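Local coordinates for conserved membrane protein (Chlamydia abortus, PDB 6GZU) that acts as a secreted effector that combines deubiquitination and acetylation activities, inducing Golgi fragmentation, here represented by its CE-clan catalytic domain with a bound zinc ion, at residues R144-V148 and Y215-D220. Numbering follows the deposited sequence.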
ATOM      1  N   ARG A 144       7.520  12.702  -5.821  1.00 25.91           N
ATOM      2  CA  ARG A 144       6.934  12.850  -7.156  1.00 24.32           C
ATOM      3  C   ARG A 144       5.545  13.483  -7.118  1.00 24.47           C
ATOM      4  O   ARG A 144       4.971  13.792  -8.181  1.00 24.11           O
ATOM      5  CB  ARG A 144       6.896  11.497  -7.902  1.00 24.80           C
ATOM      6  CG  ARG A 144       8.287  11.069  -8.365  1.00 27.11           C
ATOM      7  CD  ARG A 144       8.310   9.656  -8.844  1.00 28.97           C
ATOM      8  NE  ARG A 144       7.508   9.462 -10.043  1.00 30.24           N
ATOM      9  CZ  ARG A 144       7.971   9.524 -11.296  1.00 32.09           C
ATOM     10  NH1 ARG A 144       9.230   9.844 -11.545  1.00 33.38           N
ATOM     11  NH2 ARG A 144       7.158   9.258 -12.309  1.00 32.89           N
ATOM     12  N   ARG A 145       5.033  13.727  -5.911  1.00 23.81           N
ATOM     13  CA  ARG A 145       3.682  14.318  -5.701  1.00 23.66           C
ATOM     14  C   ARG A 145       2.656  13.515  -6.500  1.00 22.01           C
ATOM     15  O   ARG A 145       1.884  14.060  -7.345  1.00 23.51           O
ATOM     16  CB  ARG A 145       3.621  15.800  -6.054  1.00 23.11           C
ATOM     17  CG  ARG A 145       4.596  16.597  -5.226  1.00 22.83           C
ATOM     18  CD  ARG A 145       4.403  18.113  -5.521  1.00 24.16           C
ATOM     19  NE  ARG A 145       3.310  18.718  -4.790  1.00 23.13           N
ATOM     20  CZ  ARG A 145       2.148  19.073  -5.313  1.00 24.54           C
ATOM     21  NH1 ARG A 145       1.818  18.736  -6.565  1.00 26.66           N
ATOM     22  NH2 ARG A 145       1.261  19.711  -4.538  1.00 24.39           N
ATOM     23  N   GLU A 146       2.632  12.210  -6.234  1.00 20.78           N
ATOM     24  CA  GLU A 146       1.705  11.347  -6.946  1.00 20.36           C
ATOM     25  C   GLU A 146       1.092  10.340  -6.009  1.00 19.33           C
ATOM     26  O   GLU A 146       1.719   9.898  -5.021  1.00 20.02           O
ATOM     27  CB  GLU A 146       2.404  10.642  -8.129  1.00 20.89           C
ATOM     28  CG  GLU A 146       3.488   9.653  -7.743  1.00 22.41           C
ATOM     29  CD  GLU A 146       4.322   9.112  -8.930  1.00 24.51           C
ATOM     30  OE1 GLU A 146       4.375   9.776  -9.982  1.00 26.78           O
ATOM     31  OE2 GLU A 146       4.906   7.985  -8.852  1.00 25.69           O
ATOM     32  N   VAL A 147      -0.123   9.943  -6.367  1.00 18.85           N
ATOM     33  CA  VAL A 147      -0.821   8.811  -5.751  1.00 18.14           C
ATOM     34  C   VAL A 147      -1.014   7.788  -6.842  1.00 17.69           C
ATOM     35  O   VAL A 147      -1.715   8.039  -7.829  1.00 21.12           O
ATOM     36  CB  VAL A 147      -2.193   9.265  -5.135  1.00 18.99           C
ATOM     37  CG1 VAL A 147      -2.927   8.067  -4.474  1.00 19.75           C
ATOM     38  CG2 VAL A 147      -2.017  10.426  -4.150  1.00 19.75           C
ATOM     39  N   VAL A 148      -0.313   6.659  -6.704  1.00 16.85           N
ATOM     40  CA  VAL A 148      -0.388   5.593  -7.685  1.00 17.72           C
ATOM     41  C   VAL A 148      -1.287   4.463  -7.191  1.00 18.61           C
ATOM     42  O   VAL A 148      -1.132   3.985  -6.069  1.00 21.31           O
ATOM     43  CB  VAL A 148       1.044   5.031  -7.967  1.00 18.69           C
ATOM     44  CG1 VAL A 148       0.989   3.815  -8.939  1.00 21.53           C
ATOM     45  CG2 VAL A 148       1.895   6.175  -8.544  1.00 23.02           C
ATOM     46  N   TYR A 215       8.540  -0.737  -9.230  1.00 21.38           N
ATOM     47  CA  TYR A 215       8.269   0.702  -9.076  1.00 21.60           C
ATOM     48  C   TYR A 215       9.364   1.373  -8.281  1.00 22.46           C
ATOM     49  O   TYR A 215       9.739   2.516  -8.592  1.00 22.35           O
ATOM     50  CB  TYR A 215       6.899   0.932  -8.405  1.00 21.48           C
ATOM     51  CG  TYR A 215       6.583   2.358  -8.049  1.00 21.32           C
ATOM     52  CD1 TYR A 215       6.977   2.882  -6.829  1.00 22.60           C
ATOM     53  CD2 TYR A 215       5.861   3.182  -8.918  1.00 21.06           C
ATOM     54  CE1 TYR A 215       6.690   4.196  -6.490  1.00 21.48           C
ATOM     55  CE2 TYR A 215       5.598   4.499  -8.587  1.00 21.09           C
ATOM     56  CZ  TYR A 215       6.021   5.002  -7.374  1.00 22.14           C
ATOM     57  OH  TYR A 215       5.746   6.302  -6.997  1.00 24.28           O
ATOM     58  N   LEU A 216       9.843   0.712  -7.227  1.00 20.90           N
ATOM     59  CA  LEU A 216      10.834   1.345  -6.356  1.00 23.29           C
ATOM     60  C   LEU A 216      12.198   1.504  -7.059  1.00 26.64           C
ATOM     61  O   LEU A 216      13.021   2.353  -6.666  1.00 27.82           O
ATOM     62  CB  LEU A 216      10.983   0.554  -5.024  1.00 23.63           C
ATOM     63  CG  LEU A 216       9.754   0.687  -4.091  1.00 23.26           C
ATOM     64  CD1 LEU A 216       9.869  -0.287  -2.931  1.00 22.84           C
ATOM     65  CD2 LEU A 216       9.610   2.137  -3.542  1.00 23.64           C
ATOM     66  N   ASP A 217      12.457   0.680  -8.079  1.00 27.80           N
ATOM     67  CA  ASP A 217      13.647   0.874  -8.918  1.00 29.01           C
ATOM     68  C   ASP A 217      13.426   1.848 -10.076  1.00 28.67           C
ATOM     69  O   ASP A 217      14.360   2.476 -10.552  1.00 32.05           O
ATOM     70  CB  ASP A 217      14.169  -0.463  -9.450  1.00 33.57           C
ATOM     71  CG  ASP A 217      14.848  -1.295  -8.356  1.00 38.92           C
ATOM     72  OD1 ASP A 217      15.397  -0.712  -7.398  1.00 41.84           O
ATOM     73  OD2 ASP A 217      14.821  -2.523  -8.446  1.00 40.91           O
ATOM     74  N   ASN A 218      12.180   1.974 -10.496  1.00 27.19           N
ATOM     75  CA  ASN A 218      11.813   2.861 -11.610  1.00 26.99           C
ATOM     76  C   ASN A 218      10.354   3.265 -11.477  1.00 25.92           C
ATOM     77  O   ASN A 218       9.470   2.492 -11.793  1.00 24.78           O
ATOM     78  CB  ASN A 218      12.015   2.130 -12.945  1.00 29.69           C
ATOM     79  CG  ASN A 218      11.474   2.912 -14.129  1.00 33.91           C
ATOM     80  OD1 ASN A 218      11.169   4.116 -14.039  1.00 33.51           O
ATOM     81  ND2 ASN A 218      11.340   2.214 -15.260  1.00 36.88           N
ATOM     82  N   PRO A 219      10.077   4.467 -10.969  1.00 26.03           N
ATOM     83  CA  PRO A 219       8.667   4.812 -10.713  1.00 26.31           C
ATOM     84  C   PRO A 219       7.835   4.990 -11.960  1.00 26.65           C
ATOM     85  O   PRO A 219       6.614   5.079 -11.846  1.00 27.16           O
ATOM     86  CB  PRO A 219       8.742   6.143  -9.965  1.00 28.20           C
ATOM     87  CG  PRO A 219      10.095   6.672 -10.343  1.00 30.86           C
ATOM     88  CD  PRO A 219      11.000   5.485 -10.465  1.00 29.35           C
ATOM     89  N   ASP A 220       8.465   5.020 -13.125  1.00 27.52           N
ATOM     90  CA  ASP A 220       7.706   4.972 -14.396  1.00 29.17           C
ATOM     91  C   ASP A 220       7.387   3.565 -14.892  1.00 29.76           C
ATOM     92  O   ASP A 220       6.832   3.398 -15.981  1.00 31.73           O
ATOM     93  CB  ASP A 220       8.418   5.754 -15.488  1.00 30.86           C
ATOM     94  CG  ASP A 220       8.494   7.221 -15.170  1.00 35.50           C
ATOM     95  OD1 ASP A 220       7.437   7.814 -14.868  1.00 36.77           O
ATOM     96  OD2 ASP A 220       9.617   7.760 -15.162  1.00 38.08           O
TER
HETATM   97  O   HOH W   1       5.069   7.170 -11.553  1.00 27.94           O
HETATM   98  O   HOH W   2       9.620  10.065 -14.252  1.00 66.20           O
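A salt-bridge network of Arg144, Glu146 and Asp220 ties the start of strand 146-150 to the loop that leaves helix 204-217, within the Ulp1-like cysteine protease fold. Arg144 NH2 donates to Asp220 OD1 at 3.0 Å, while Arg144 NE pairs with Glu146 OE1 at 3.1 Å, so the guanidinium lies between two carboxylates. Glu146 in turn accepts a short hydrogen bond at OE2 from Tyr215 OH (2.6 Å), reaching the last turn of the helix; Lys190 on the neighbouring strand also neutralises this buried acid. Water 1 links Arg144 NH2, Glu146 OE2 and Pro219 O, and water 2 connects Arg144 NH1 to Asp220 OD2. Beyond the charges, Pro219 covers one face of the guanidinium, and Val148 packs against Tyr215, with CG2 4.1 Å from CE2. A G1 beta bulge at Arg145 and Glu146, opposite Asn141, begins the strand. Across the interface, an Asx turn shapes the helix exit, Asp220 N donating to Asn218 OD1 at 3.0 Å.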